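Universal stress protein (Archaeoglobus fulgidus, PDB 6HCD) is of unknown function but belongs to the universal stress protein A family, many of whose members bind ATP and take part in stress responses. Local coordinates at residues Y24-V29 and D114-I119; A30-S35 and V58-P63; E48-G53 and E90-E95; E78-A83 and E96-R101; I123-R128 and S138-V143. All coordinates share one frame; numbering follows the deposited sequence.

Contact 1 (Y24-V29 and D114-I119)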
# COMPACT_ATOMS: atom_id res chain seq x y z
N TYR A 24 -16.12 13.26 6.20
CA TYR A 24 -15.29 12.08 6.40
C TYR A 24 -14.21 11.98 5.33
O TYR A 24 -14.36 12.47 4.22
CB TYR A 24 -16.16 10.82 6.44
CG TYR A 24 -16.77 10.52 7.79
CD1 TYR A 24 -16.42 11.24 8.93
CD2 TYR A 24 -17.66 9.47 7.94
CE1 TYR A 24 -16.96 10.95 10.17
CE2 TYR A 24 -18.22 9.17 9.18
CZ TYR A 24 -17.86 9.90 10.29
OH TYR A 24 -18.40 9.61 11.51
N MSE A 25 -13.12 11.29 5.70
CA MSE A 25 -12.04 10.96 4.80
C MSE A 25 -12.34 9.56 4.26
O MSE A 25 -12.29 8.57 4.99
CB MSE A 25 -10.76 11.00 5.60
CG MSE A 25 -10.52 12.43 6.07
SE MSE A 25 -8.83 12.51 7.06
CE MSE A 25 -9.12 11.13 8.45
N PRO A 26 -12.66 9.43 2.96
CA PRO A 26 -13.01 8.12 2.41
C PRO A 26 -11.80 7.21 2.15
O PRO A 26 -10.63 7.69 2.09
CB PRO A 26 -13.66 8.49 1.07
CG PRO A 26 -12.94 9.76 0.65
CD PRO A 26 -12.67 10.50 1.95
N ILE A 27 -12.09 5.93 1.93
CA ILE A 27 -11.18 5.01 1.28
C ILE A 27 -11.42 5.17 -0.23
O ILE A 27 -12.56 5.05 -0.69
CB ILE A 27 -11.44 3.56 1.75
CG1 ILE A 27 -11.16 3.36 3.24
CG2 ILE A 27 -10.67 2.55 0.90
CD1 ILE A 27 -9.70 3.51 3.61
N VAL A 28 -10.35 5.40 -1.00
CA VAL A 28 -10.44 5.48 -2.46
C VAL A 28 -9.92 4.16 -3.03
O VAL A 28 -8.85 3.72 -2.64
CB VAL A 28 -9.64 6.67 -3.01
CG1 VAL A 28 -9.45 6.61 -4.52
CG2 VAL A 28 -10.27 7.99 -2.60
N VAL A 29 -10.69 3.55 -3.93
CA VAL A 29 -10.28 2.32 -4.56
C VAL A 29 -10.31 2.54 -6.08
O VAL A 29 -11.29 3.04 -6.62
CB VAL A 29 -11.12 1.12 -4.10
CG1 VAL A 29 -12.61 1.31 -4.34
CG2 VAL A 29 -10.63 -0.16 -4.72
N ASP A 114 -6.24 13.25 -3.25
CA ASP A 114 -5.91 14.52 -2.54
C ASP A 114 -7.16 15.41 -2.43
O ASP A 114 -7.41 16.01 -1.40
CB ASP A 114 -4.76 15.25 -3.23
CG ASP A 114 -3.41 14.58 -3.05
OD1 ASP A 114 -3.29 13.72 -2.14
OD2 ASP A 114 -2.48 14.91 -3.83
N GLU A 115 -7.96 15.46 -3.50
CA GLU A 115 -9.13 16.33 -3.57
C GLU A 115 -10.16 15.92 -2.50
O GLU A 115 -10.84 16.78 -1.95
CB GLU A 115 -9.75 16.31 -4.97
CG GLU A 115 -8.91 17.06 -5.99
CD GLU A 115 -9.04 16.59 -7.43
OE1 GLU A 115 -9.97 15.83 -7.73
OE2 GLU A 115 -8.21 16.98 -8.25
N VAL A 116 -10.30 14.62 -2.23
CA VAL A 116 -11.31 14.12 -1.29
C VAL A 116 -10.68 13.83 0.08
O VAL A 116 -11.37 13.31 0.96
CB VAL A 116 -12.07 12.90 -1.83
CG1 VAL A 116 -12.72 13.21 -3.16
CG2 VAL A 116 -11.19 11.66 -1.91
N ASP A 117 -9.40 14.15 0.26
CA ASP A 117 -8.67 13.94 1.51
C ASP A 117 -8.79 12.47 1.96
O ASP A 117 -9.15 12.20 3.11
CB ASP A 117 -9.14 14.91 2.60
CG ASP A 117 -8.21 15.00 3.80
OD1 ASP A 117 -7.01 14.71 3.66
OD2 ASP A 117 -8.70 15.35 4.89
N ALA A 118 -8.48 11.54 1.04
CA ALA A 118 -8.64 10.11 1.26
C ALA A 118 -7.73 9.64 2.40
O ALA A 118 -6.60 10.17 2.57
CB ALA A 118 -8.32 9.35 -0.01
N ILE A 119 -8.20 8.65 3.16
CA ILE A 119 -7.39 8.00 4.20
C ILE A 119 -6.29 7.19 3.51
O ILE A 119 -5.14 7.13 3.97
CB ILE A 119 -8.25 7.11 5.12
CG1 ILE A 119 -9.26 7.93 5.93
CG2 ILE A 119 -7.37 6.26 6.02
CD1 ILE A 119 -10.22 7.11 6.76
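The Schellman turn closing helix 105-115 packs against the entrance of strand 27-30, the two chain paths running 90° apart, with Met25 and Pro26 meeting Val116 to Ile119. One hydrogen bond crosses it: Ile119 N donates to Pro26 O at 2.8 Å, and Ala118 CA adds a CA-H...O contact to the same oxygen. Asp117, with positive phi, turns the chain out of the helix and brings its carbonyl O within 3.2 Å of Met25 CB. Ile119 CD1 covers Met25 O at 3.1 Å, and both carbonyl oxygens are buried under carbon with no hydrogen-bond partner in the model. Met25, here selenomethionine, runs its chain past the Asp117 carboxylate, SE 3.6 Å from Asp117 OD2, and the bend at chi3 turns CE back toward Ile119. Ile119 meets Met25 nearly at right angles, with Met25 CB to Ile119 CG1, at 3.4 Å, tighter than usual carbon contact. Nearer the helix, Val116 turns CG2 into the crowded position between its N and carbonyl carbon (chi1 -56°), where it touches Pro26 CG at 3.6 Å and Val28 CG2. Val28 CG2 also touches Ala118 CB, at 3.5 Å. With a glycine in place of Pro26, Val116 CG2 would probably face a gap and the chain before the strand would be freer to flex. Such a helix end, turning into strand 120-128 beside parallel strand 27-30, is typical of Rossmann-like alpha/beta folds.

Contact 2 (A30-S35 and V58-P63); sequences AVDKKS and VVHSLP
Ala30 and Val59 form a parallel beta bridge, their CA atoms 4.9 Å apart, where strand 27-30 gives way to the loop leading into helix 36-52; strand 56-62 is its neighbour in the Rossmann-like sheet. Two hydrogen bonds carry the polar part. Val31 N donates to Val59 O at 3.1 Å, as the last rung before the strands part. Beyond it the His60 side chain takes over: ND1 donates to Val31 O at 2.7 Å, almost straight (172°), with the acceptor in the ring plane and the donor in the carbonyl plane. With CG anti to the backbone N (chi1 -175°), the ring is swung across to the loop, and the bond limits its rotation.

Apolar contacts lie on both sides of the sheet. Val31 CG2 reaches Val58 CG1 at 3.6 Å, while Ala30 CB and Val59 CG2 pack on the side covered by helix 105-115. An unidentified ligand, probably from the crystallisation liquor, lies about 3 Å from the His60 side chain and is hydrogen-bonded by Ser61 N. On the His60 ring itself, CE1 stands 3.5 Å from Asp32 OD1, carboxylate and imidazole being nearly coplanar, 3° apart.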
# COMPACT_ATOMS: atom_id res chain seq x y z
N ALA A 30 -9.18 2.25 -6.74
CA ALA A 30 -9.06 2.35 -8.18
C ALA A 30 -9.29 0.96 -8.79
O ALA A 30 -8.62 0.02 -8.41
CB ALA A 30 -7.71 2.90 -8.54
N VAL A 31 -10.23 0.87 -9.73
CA VAL A 31 -10.53 -0.41 -10.39
C VAL A 31 -10.42 -0.23 -11.91
O VAL A 31 -10.90 0.76 -12.45
CB VAL A 31 -11.92 -0.94 -9.99
CG1 VAL A 31 -11.96 -1.32 -8.52
CG2 VAL A 31 -13.02 0.04 -10.32
N ASP A 32 -9.78 -1.20 -12.58
CA ASP A 32 -9.62 -1.16 -14.02
C ASP A 32 -10.86 -1.79 -14.67
O ASP A 32 -11.65 -1.11 -15.30
CB ASP A 32 -8.31 -1.82 -14.46
CG ASP A 32 -8.04 -1.74 -15.96
OD1 ASP A 32 -8.55 -0.79 -16.60
OD2 ASP A 32 -7.35 -2.65 -16.47
N LYS A 33 -11.04 -3.09 -14.47
CA LYS A 33 -12.05 -3.88 -15.16
C LYS A 33 -12.69 -4.83 -14.15
O LYS A 33 -12.29 -4.92 -13.01
CB LYS A 33 -11.42 -4.64 -16.34
CG LYS A 33 -10.19 -5.48 -16.00
CD LYS A 33 -9.52 -6.11 -17.20
CE LYS A 33 -8.81 -7.41 -16.87
NZ LYS A 33 -8.12 -7.97 -18.06
N LYS A 34 -13.78 -5.48 -14.56
CA LYS A 34 -14.33 -6.54 -13.72
C LYS A 34 -13.38 -7.73 -13.82
O LYS A 34 -13.07 -8.17 -14.91
CB LYS A 34 -15.77 -6.87 -14.11
CG LYS A 34 -16.68 -5.65 -14.18
CD LYS A 34 -18.14 -5.94 -14.01
CE LYS A 34 -18.79 -6.31 -15.32
NZ LYS A 34 -19.11 -5.11 -16.13
N SER A 35 -12.86 -8.18 -12.68
CA SER A 35 -11.86 -9.24 -12.62
C SER A 35 -11.80 -9.77 -11.19
O SER A 35 -12.25 -9.09 -10.25
CB SER A 35 -10.50 -8.75 -13.08
OG SER A 35 -9.97 -7.79 -12.17
N VAL A 58 -15.15 4.55 -5.31
CA VAL A 58 -14.59 3.71 -6.34
C VAL A 58 -14.35 4.59 -7.57
O VAL A 58 -15.29 5.23 -8.06
CB VAL A 58 -15.51 2.53 -6.69
CG1 VAL A 58 -14.84 1.59 -7.66
CG2 VAL A 58 -15.98 1.77 -5.48
N VAL A 59 -13.11 4.59 -8.08
CA VAL A 59 -12.76 5.46 -9.20
C VAL A 59 -12.26 4.64 -10.39
O VAL A 59 -11.62 3.57 -10.22
CB VAL A 59 -11.72 6.52 -8.81
CG1 VAL A 59 -12.25 7.37 -7.68
CG2 VAL A 59 -10.39 5.90 -8.44
N HIS A 60 -12.57 5.15 -11.58
CA HIS A 60 -11.96 4.72 -12.82
C HIS A 60 -11.75 5.97 -13.70
O HIS A 60 -12.64 6.78 -13.80
CB HIS A 60 -12.82 3.68 -13.55
CG HIS A 60 -12.15 3.16 -14.77
ND1 HIS A 60 -11.33 2.05 -14.74
CD2 HIS A 60 -12.15 3.60 -16.05
CE1 HIS A 60 -10.86 1.81 -15.95
NE2 HIS A 60 -11.35 2.75 -16.78
N SER A 61 -10.57 6.06 -14.32
CA SER A 61 -10.10 7.23 -15.05
C SER A 61 -10.03 6.94 -16.56
O SER A 61 -9.46 5.93 -16.96
CB SER A 61 -8.76 7.65 -14.53
OG SER A 61 -8.19 8.66 -15.36
N LEU A 62 -10.59 7.85 -17.37
CA LEU A 62 -10.41 7.89 -18.84
C LEU A 62 -10.00 9.30 -19.25
O LEU A 62 -10.41 10.27 -18.62
CB LEU A 62 -11.73 7.54 -19.53
CG LEU A 62 -12.36 6.20 -19.15
CD1 LEU A 62 -13.79 6.17 -19.60
CD2 LEU A 62 -11.56 5.05 -19.72
N PRO A 63 -9.21 9.48 -20.34
CA PRO A 63 -8.81 10.83 -20.79
C PRO A 63 -9.98 11.71 -21.25
O PRO A 63 -10.11 12.85 -20.79
CB PRO A 63 -7.83 10.58 -21.94
CG PRO A 63 -7.41 9.14 -21.79
CD PRO A 63 -8.60 8.43 -21.16

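Contact 3 (E48-G53 and E90-E95); sequences EARLRG and EGAEGE
A surface contact joins Arg50, in the last turn of helix 36-52, to Glu90 and Ala92 in the turn between helix 70-89 and strand 94-100, at the rim of the alpha/beta fold. Its apolar part is a single pair, Ala49 CB and Ala92 CB at 4.1 Å; the Arg50 CG methylene lies against a backbone carbonyl, Gly91 O. Gly91 is the C-prime residue of the Schellman motif ending helix 70-89; a CB there would press against Arg50 CD.

The outer part is polar. Arg50 bends at chi3 (-33°), which brings the edge of the guanidinium to the turn, and NH1 donates to Glu90 O at 2.7 Å. The donor lies in the carbonyl plane, but the oxygen is tilted from the guanidinium plane by 23°. Arg50 NH1 and Glu90 OE1 are 3.9 Å apart, a long salt bridge, spanned also by a water that accepts from NH1 and donates to OE1. Two residues on, Arg52 grips Glu48 OE1, one turn back, with NE and NH2, and forms salt bridges with Glu47 and Glu48 of the second subunit. NH1 of Arg50 thus serves a helix-end carbonyl and, through water, a carboxylate, both likely to be stabilised by its positive charge.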
# COMPACT_ATOMS: atom_id res chain seq x y z
N GLU A 48 -11.42 -2.20 5.17
CA GLU A 48 -10.81 -0.97 5.69
C GLU A 48 -11.92 0.04 6.06
O GLU A 48 -11.88 0.67 7.12
CB GLU A 48 -9.87 -0.36 4.64
CG GLU A 48 -8.53 -1.04 4.54
CD GLU A 48 -7.52 -0.61 5.59
OE1 GLU A 48 -7.79 0.36 6.29
OE2 GLU A 48 -6.49 -1.28 5.71
N ALA A 49 -12.91 0.18 5.18
CA ALA A 49 -13.99 1.15 5.32
C ALA A 49 -14.89 0.77 6.52
O ALA A 49 -15.27 1.64 7.29
CB ALA A 49 -14.79 1.21 4.04
N ARG A 50 -15.23 -0.52 6.63
CA ARG A 50 -16.04 -1.05 7.75
C ARG A 50 -15.35 -0.78 9.09
O ARG A 50 -16.00 -0.39 10.04
CB ARG A 50 -16.26 -2.56 7.64
CG ARG A 50 -17.33 -2.97 6.64
CD ARG A 50 -17.69 -4.44 6.78
NE ARG A 50 -16.59 -5.32 7.16
CZ ARG A 50 -15.93 -6.13 6.33
NH1 ARG A 50 -16.24 -6.17 5.04
NH2 ARG A 50 -14.99 -6.92 6.82
N LEU A 51 -14.05 -1.06 9.15
CA LEU A 51 -13.27 -0.87 10.38
C LEU A 51 -13.25 0.61 10.78
O LEU A 51 -13.36 0.91 11.96
CB LEU A 51 -11.84 -1.38 10.16
CG LEU A 51 -11.68 -2.90 10.06
CD1 LEU A 51 -10.28 -3.25 9.62
CD2 LEU A 51 -12.01 -3.56 11.39
N ARG A 52 -13.13 1.51 9.80
CA ARG A 52 -12.91 2.93 10.06
C ARG A 52 -14.24 3.69 10.11
O ARG A 52 -14.27 4.81 10.61
CB ARG A 52 -11.98 3.52 8.99
CG ARG A 52 -10.57 2.96 9.03
CD ARG A 52 -9.82 3.25 7.74
NE ARG A 52 -8.52 2.62 7.68
CZ ARG A 52 -7.41 3.10 8.22
NH1 ARG A 52 -7.44 4.22 8.92
NH2 ARG A 52 -6.27 2.47 8.04
N GLY A 53 -15.32 3.09 9.60
CA GLY A 53 -16.64 3.74 9.51
C GLY A 53 -16.66 4.89 8.52
O GLY A 53 -17.22 5.96 8.81
N GLU A 90 -20.26 -6.37 0.92
CA GLU A 90 -19.27 -6.55 1.99
C GLU A 90 -19.57 -5.66 3.21
O GLU A 90 -18.74 -5.55 4.12
CB GLU A 90 -17.86 -6.26 1.45
CG GLU A 90 -17.39 -7.31 0.44
CD GLU A 90 -17.17 -8.69 1.04
OE1 GLU A 90 -16.54 -8.76 2.11
OE2 GLU A 90 -17.62 -9.69 0.43
N GLY A 91 -20.73 -4.99 3.22
CA GLY A 91 -21.22 -4.29 4.39
C GLY A 91 -20.67 -2.88 4.57
O GLY A 91 -20.72 -2.34 5.66
N ALA A 92 -20.16 -2.28 3.49
CA ALA A 92 -19.64 -0.90 3.52
C ALA A 92 -20.49 -0.02 2.59
O ALA A 92 -21.22 -0.50 1.73
CB ALA A 92 -18.18 -0.88 3.13
N GLU A 93 -20.38 1.29 2.78
CA GLU A 93 -21.02 2.29 1.95
C GLU A 93 -20.07 2.61 0.79
O GLU A 93 -18.88 2.83 1.02
CB GLU A 93 -21.34 3.53 2.79
CG GLU A 93 -22.05 4.65 2.05
CD GLU A 93 -22.12 5.95 2.84
OE1 GLU A 93 -22.24 7.01 2.20
OE2 GLU A 93 -22.10 5.90 4.09
N GLY A 94 -20.59 2.61 -0.44
CA GLY A 94 -19.78 2.87 -1.65
C GLY A 94 -20.43 3.89 -2.59
O GLY A 94 -21.64 3.95 -2.69
N GLU A 95 -19.60 4.71 -3.25
CA GLU A 95 -19.99 5.67 -4.27
C GLU A 95 -19.13 5.49 -5.52
O GLU A 95 -17.93 5.29 -5.41
CB GLU A 95 -19.73 7.12 -3.84
CG GLU A 95 -20.45 7.56 -2.60
CD GLU A 95 -20.18 9.02 -2.25
OE1 GLU A 95 -19.52 9.73 -3.06
OE2 GLU A 95 -20.62 9.44 -1.16
O HOH W 1 -14.48 -7.10 3.13

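Contact 4 (E78-A83 and E96-R101)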
# COMPACT_ATOMS: atom_id res chain seq x y z
N GLU A 78 -20.10 0.52 -16.06
CA GLU A 78 -20.55 -0.82 -15.66
C GLU A 78 -19.60 -1.37 -14.58
O GLU A 78 -20.05 -1.93 -13.60
CB GLU A 78 -20.61 -1.76 -16.86
CG GLU A 78 -21.87 -1.61 -17.71
CD GLU A 78 -22.05 -2.69 -18.77
OE1 GLU A 78 -22.06 -3.88 -18.41
OE2 GLU A 78 -22.18 -2.33 -19.96
N THR A 79 -18.29 -1.19 -14.77
CA THR A 79 -17.29 -1.63 -13.80
C THR A 79 -17.54 -0.95 -12.45
O THR A 79 -17.50 -1.60 -11.41
CB THR A 79 -15.87 -1.36 -14.30
OG1 THR A 79 -15.70 -2.11 -15.50
CG2 THR A 79 -14.79 -1.67 -13.28
N LEU A 80 -17.81 0.36 -12.46
CA LEU A 80 -18.00 1.11 -11.21
C LEU A 80 -19.29 0.68 -10.50
O LEU A 80 -19.34 0.59 -9.28
CB LEU A 80 -18.05 2.61 -11.52
CG LEU A 80 -16.72 3.22 -11.95
CD1 LEU A 80 -16.89 4.65 -12.32
CD2 LEU A 80 -15.69 3.07 -10.87
N SER A 81 -20.35 0.45 -11.28
CA SER A 81 -21.62 -0.00 -10.75
C SER A 81 -21.46 -1.37 -10.08
O SER A 81 -21.94 -1.63 -8.98
CB SER A 81 -22.68 -0.01 -11.84
OG SER A 81 -23.88 -0.58 -11.34
N TRP A 82 -20.77 -2.27 -10.77
CA TRP A 82 -20.43 -3.60 -10.25
C TRP A 82 -19.59 -3.46 -8.97
O TRP A 82 -19.84 -4.11 -7.97
CB TRP A 82 -19.69 -4.38 -11.34
CG TRP A 82 -19.00 -5.61 -10.87
CD1 TRP A 82 -19.55 -6.85 -10.73
CD2 TRP A 82 -17.60 -5.76 -10.59
NE1 TRP A 82 -18.59 -7.75 -10.35
CE2 TRP A 82 -17.38 -7.11 -10.24
CE3 TRP A 82 -16.51 -4.87 -10.56
CZ2 TRP A 82 -16.12 -7.59 -9.87
CZ3 TRP A 82 -15.28 -5.34 -10.17
CH2 TRP A 82 -15.09 -6.68 -9.81
N ALA A 83 -18.57 -2.61 -9.02
CA ALA A 83 -17.66 -2.44 -7.89
C ALA A 83 -18.41 -1.97 -6.64
O ALA A 83 -18.17 -2.47 -5.56
CB ALA A 83 -16.54 -1.49 -8.26
N GLU A 96 -19.75 5.62 -6.70
CA GLU A 96 -19.04 5.61 -7.98
C GLU A 96 -18.53 7.02 -8.31
O GLU A 96 -19.28 7.99 -8.19
CB GLU A 96 -19.98 5.28 -9.14
CG GLU A 96 -20.81 4.04 -8.95
CD GLU A 96 -21.78 3.80 -10.08
OE1 GLU A 96 -21.53 4.29 -11.21
OE2 GLU A 96 -22.79 3.11 -9.83
N HIS A 97 -17.30 7.10 -8.81
CA HIS A 97 -16.71 8.34 -9.29
C HIS A 97 -15.94 8.07 -10.59
O HIS A 97 -14.76 7.70 -10.59
CB HIS A 97 -15.80 8.93 -8.21
CG HIS A 97 -16.56 9.43 -7.03
ND1 HIS A 97 -16.99 10.73 -6.92
CD2 HIS A 97 -16.98 8.78 -5.92
CE1 HIS A 97 -17.63 10.88 -5.77
NE2 HIS A 97 -17.66 9.69 -5.15
N LEU A 98 -16.64 8.22 -11.72
CA LEU A 98 -15.99 8.14 -13.03
C LEU A 98 -15.24 9.44 -13.25
O LEU A 98 -15.81 10.50 -13.05
CB LEU A 98 -17.06 7.94 -14.11
CG LEU A 98 -16.55 7.87 -15.55
CD1 LEU A 98 -15.69 6.63 -15.75
CD2 LEU A 98 -17.70 7.90 -16.53
N LEU A 99 -13.97 9.34 -13.66
CA LEU A 99 -13.13 10.51 -13.89
C LEU A 99 -12.76 10.60 -15.37
O LEU A 99 -12.02 9.77 -15.90
CB LEU A 99 -11.87 10.43 -13.02
CG LEU A 99 -12.08 10.24 -11.52
CD1 LEU A 99 -10.76 10.05 -10.81
CD2 LEU A 99 -12.87 11.39 -10.92
N VAL A 100 -13.29 11.63 -16.04
CA VAL A 100 -12.91 11.97 -17.39
C VAL A 100 -12.49 13.45 -17.37
O VAL A 100 -13.31 14.34 -17.45
CB VAL A 100 -14.05 11.69 -18.39
CG1 VAL A 100 -13.60 11.91 -19.81
CG2 VAL A 100 -14.58 10.27 -18.23
N ARG A 101 -11.19 13.67 -17.17
CA ARG A 101 -10.65 14.96 -16.73
C ARG A 101 -9.41 15.36 -17.54
O ARG A 101 -8.68 16.28 -17.15
CB ARG A 101 -10.28 14.86 -15.24
CG ARG A 101 -11.39 14.32 -14.36
CD ARG A 101 -11.33 14.85 -12.94
NE ARG A 101 -10.16 14.39 -12.21
CZ ARG A 101 -9.93 14.65 -10.92
NH1 ARG A 101 -10.72 15.48 -10.27
NH2 ARG A 101 -8.90 14.07 -10.31
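The carboxylate of Glu96 is the flat group that touches helix 70-89: OE2 lies 3.4 Å from Ser81 CA, OE1 lies 3.9 Å from Leu80 CB, and no hydrogen bond forms across the contact. The other flat groups turn elsewhere. Trp82 has Thr79 O in plane at the edge of its ring and packs on helix 36-52, and His97 meets the rings of Tyr57 and Phe112 while its NE2 bonds Glu95 OE1. The Arg101 guanidinium has Leu99 CD2 over one face, 4.2 Å above the plane and displaced toward the rim, and forms salt bridges with Asp108 and Glu115.

Strand 96-100 and helix 78-83 run nearly antiparallel (159°), with axes 8.4 Å apart, as expected within the beta-alpha-beta unit of strand 56-62, helix 70-89 and strand 94-100. Leu80 fills the space between them. Its CD1 rests on the strand backbone, 3.6 Å from Leu98 N, and touches Leu98 CB at 3.7 Å; Leu80 also packs on Val58 and His60 of strand 56-62. Glu96 holds CG beside its backbone N (chi1 -51°) and stays extended beyond it, a course that takes CG past Leu80 O at 3.8 Å and delivers the acid to Ser81. Cutting this side chain back to an alanine would probably uncover the Leu80-Ser81 peptide and leave Lys77 without its weak, distant anionic mate.

Chemically, cohesion here rests on van der Waals contact: Leu80 supplies the apolar part, and the Glu96 acid lies along the Leu80-Ser81 backbone without a hydrogen bond to it.

Contact 5 (I123-R128 and S138-V143)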
# COMPACT_ATOMS: atom_id res chain seq x y z
N ILE A 123 -5.32 -0.24 -4.49
CA ILE A 123 -5.11 -0.52 -5.89
C ILE A 123 -4.62 -1.96 -6.05
O ILE A 123 -3.94 -2.50 -5.17
CB ILE A 123 -4.14 0.50 -6.52
CG1 ILE A 123 -4.25 0.49 -8.04
CG2 ILE A 123 -2.71 0.29 -6.02
CD1 ILE A 123 -3.74 1.77 -8.68
N GLY A 124 -4.93 -2.54 -7.22
CA GLY A 124 -4.46 -3.86 -7.60
C GLY A 124 -3.10 -3.80 -8.30
O GLY A 124 -2.79 -2.85 -9.02
N ILE A 125 -2.29 -4.81 -8.04
CA ILE A 125 -0.95 -5.00 -8.57
C ILE A 125 -0.97 -6.27 -9.43
O ILE A 125 -1.42 -7.28 -8.95
CB ILE A 125 0.06 -5.23 -7.42
CG1 ILE A 125 0.07 -4.08 -6.42
CG2 ILE A 125 1.45 -5.53 -7.94
CD1 ILE A 125 0.25 -2.75 -7.04
N ARG A 126 -0.36 -6.19 -10.62
CA ARG A 126 -0.44 -7.25 -11.61
C ARG A 126 0.45 -8.43 -11.19
O ARG A 126 0.16 -9.59 -11.53
CB ARG A 126 -0.03 -6.71 -12.98
CG ARG A 126 -1.14 -5.97 -13.72
CD ARG A 126 -0.87 -5.84 -15.21
NE ARG A 126 -0.62 -7.13 -15.86
CZ ARG A 126 0.04 -7.28 -17.01
NH1 ARG A 126 0.45 -6.23 -17.68
NH2 ARG A 126 0.30 -8.50 -17.47
N LYS A 127 1.53 -8.11 -10.48
CA LYS A 127 2.46 -9.09 -9.90
C LYS A 127 3.34 -9.77 -10.97
O LYS A 127 4.57 -9.65 -10.89
CB LYS A 127 1.72 -10.13 -9.05
CG LYS A 127 2.61 -10.97 -8.15
CD LYS A 127 3.15 -10.27 -6.93
CE LYS A 127 3.49 -11.23 -5.81
NZ LYS A 127 4.55 -12.19 -6.20
N ARG A 128 2.77 -10.52 -11.92
CA ARG A 128 3.58 -11.31 -12.86
C ARG A 128 3.18 -10.98 -14.30
O ARG A 128 2.00 -10.81 -14.59
CB ARG A 128 3.44 -12.82 -12.60
CG ARG A 128 3.99 -13.25 -11.26
CD ARG A 128 5.03 -14.34 -11.33
NE ARG A 128 5.61 -14.60 -10.02
CZ ARG A 128 6.91 -14.56 -9.74
NH1 ARG A 128 7.79 -14.26 -10.68
NH2 ARG A 128 7.34 -14.81 -8.51
N SER A 138 1.43 -0.61 -15.20
CA SER A 138 1.98 0.75 -15.42
C SER A 138 1.23 1.76 -14.54
O SER A 138 1.85 2.67 -13.99
CB SER A 138 1.97 1.14 -16.88
OG SER A 138 0.65 1.16 -17.38
N VAL A 139 -0.08 1.57 -14.38
CA VAL A 139 -0.92 2.51 -13.62
C VAL A 139 -0.55 2.43 -12.13
O VAL A 139 -0.25 3.43 -11.51
CB VAL A 139 -2.42 2.27 -13.87
CG1 VAL A 139 -3.30 3.15 -12.99
CG2 VAL A 139 -2.78 2.46 -15.34
N ALA A 140 -0.54 1.21 -11.58
CA ALA A 140 -0.25 0.98 -10.16
C ALA A 140 1.14 1.52 -9.81
O ALA A 140 1.32 2.14 -8.78
CB ALA A 140 -0.36 -0.49 -9.83
N ARG A 141 2.12 1.25 -10.67
CA ARG A 141 3.49 1.69 -10.45
C ARG A 141 3.53 3.20 -10.18
O ARG A 141 4.12 3.66 -9.22
CB ARG A 141 4.34 1.32 -11.68
CG ARG A 141 5.77 1.82 -11.61
CD ARG A 141 6.41 1.86 -13.00
NE ARG A 141 7.86 1.96 -12.88
CZ ARG A 141 8.51 3.06 -12.52
NH1 ARG A 141 7.86 4.22 -12.45
NH2 ARG A 141 9.79 3.00 -12.22
N ASP A 142 2.90 3.97 -11.07
CA ASP A 142 2.99 5.43 -11.00
C ASP A 142 2.10 5.97 -9.87
O ASP A 142 2.43 6.98 -9.27
CB ASP A 142 2.67 6.05 -12.36
CG ASP A 142 3.82 5.99 -13.35
OD1 ASP A 142 4.91 5.43 -13.01
OD2 ASP A 142 3.62 6.49 -14.47
N VAL A 143 0.98 5.30 -9.57
CA VAL A 143 0.15 5.68 -8.42
C VAL A 143 0.98 5.55 -7.14
O VAL A 143 0.95 6.45 -6.33
CB VAL A 143 -1.14 4.86 -8.32
CG1 VAL A 143 -1.81 5.00 -6.96
CG2 VAL A 143 -2.10 5.22 -9.43
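The end of strand 120-128 passes over the first turns of helix 138-146, Ile125 and Ala140 being the nearest pair with CA atoms 6.2 Å apart, and no hydrogen bond joins the two segments. Ala140 is the point on which they meet. Its CB sits 3.5 Å from Gly124 O and 3.6 Å from Ile125 CD1, a spacing that leaves little room for a larger side chain.

The two isoleucines reach the helix differently. Ile123 is extended, CG1 anti to the backbone N (chi1 -162°), and projects CD1 to within 3.9 Å of Ala140 CA. The same methyl meets Val143 tip to tip, CD1 to CG2 at 3.9 Å, and so bridges one turn of the helix. Ile125 instead has CG1 anti to its carbonyl carbon (chi1 -58°) and bends at chi2 (-52°), which turns CD1 to the alanine from a strand position whose CB does not point there.

Gly124 O is also hydrogen-bonded to the unidentified ligand. In ATP-binding relatives the glycine-rich loop between this strand and helix holds the phosphates, but no nucleotide is modelled here. Around the contact, strand 151-154 pairs with Ile123 and Ile125 on the sheet, helix 105-115 packs against Val139 and Val143, and the second subunit brings Leu145 onto Ile125 and its Leu134 O to Arg141 NH2.

All five contacts reach one sheet, whose strands 94-100, 56-62, 27-30, 120-128 and 151-154 lie side by side in that order. Contacts 2 and 4, centres 6 Å apart, are joined by what are probably backbone hydrogen bonds, Val58 O to His97 N (2.9 Å) and Leu62 N to Leu99 O (2.8 Å). Contacts 1 and 2 follow each other along strand 27-30, and Val29 O to Val59 N (2.8 Å, probably a hydrogen bond) ties contact 1 across to strand 56-62. The unidentified ligand lies between contacts 2 and 5, about 3 Å from the His60 side chain and 4 Å from that of Ile123. Contacts 3 and 5, centres 23 Å apart, both touch the second subunit.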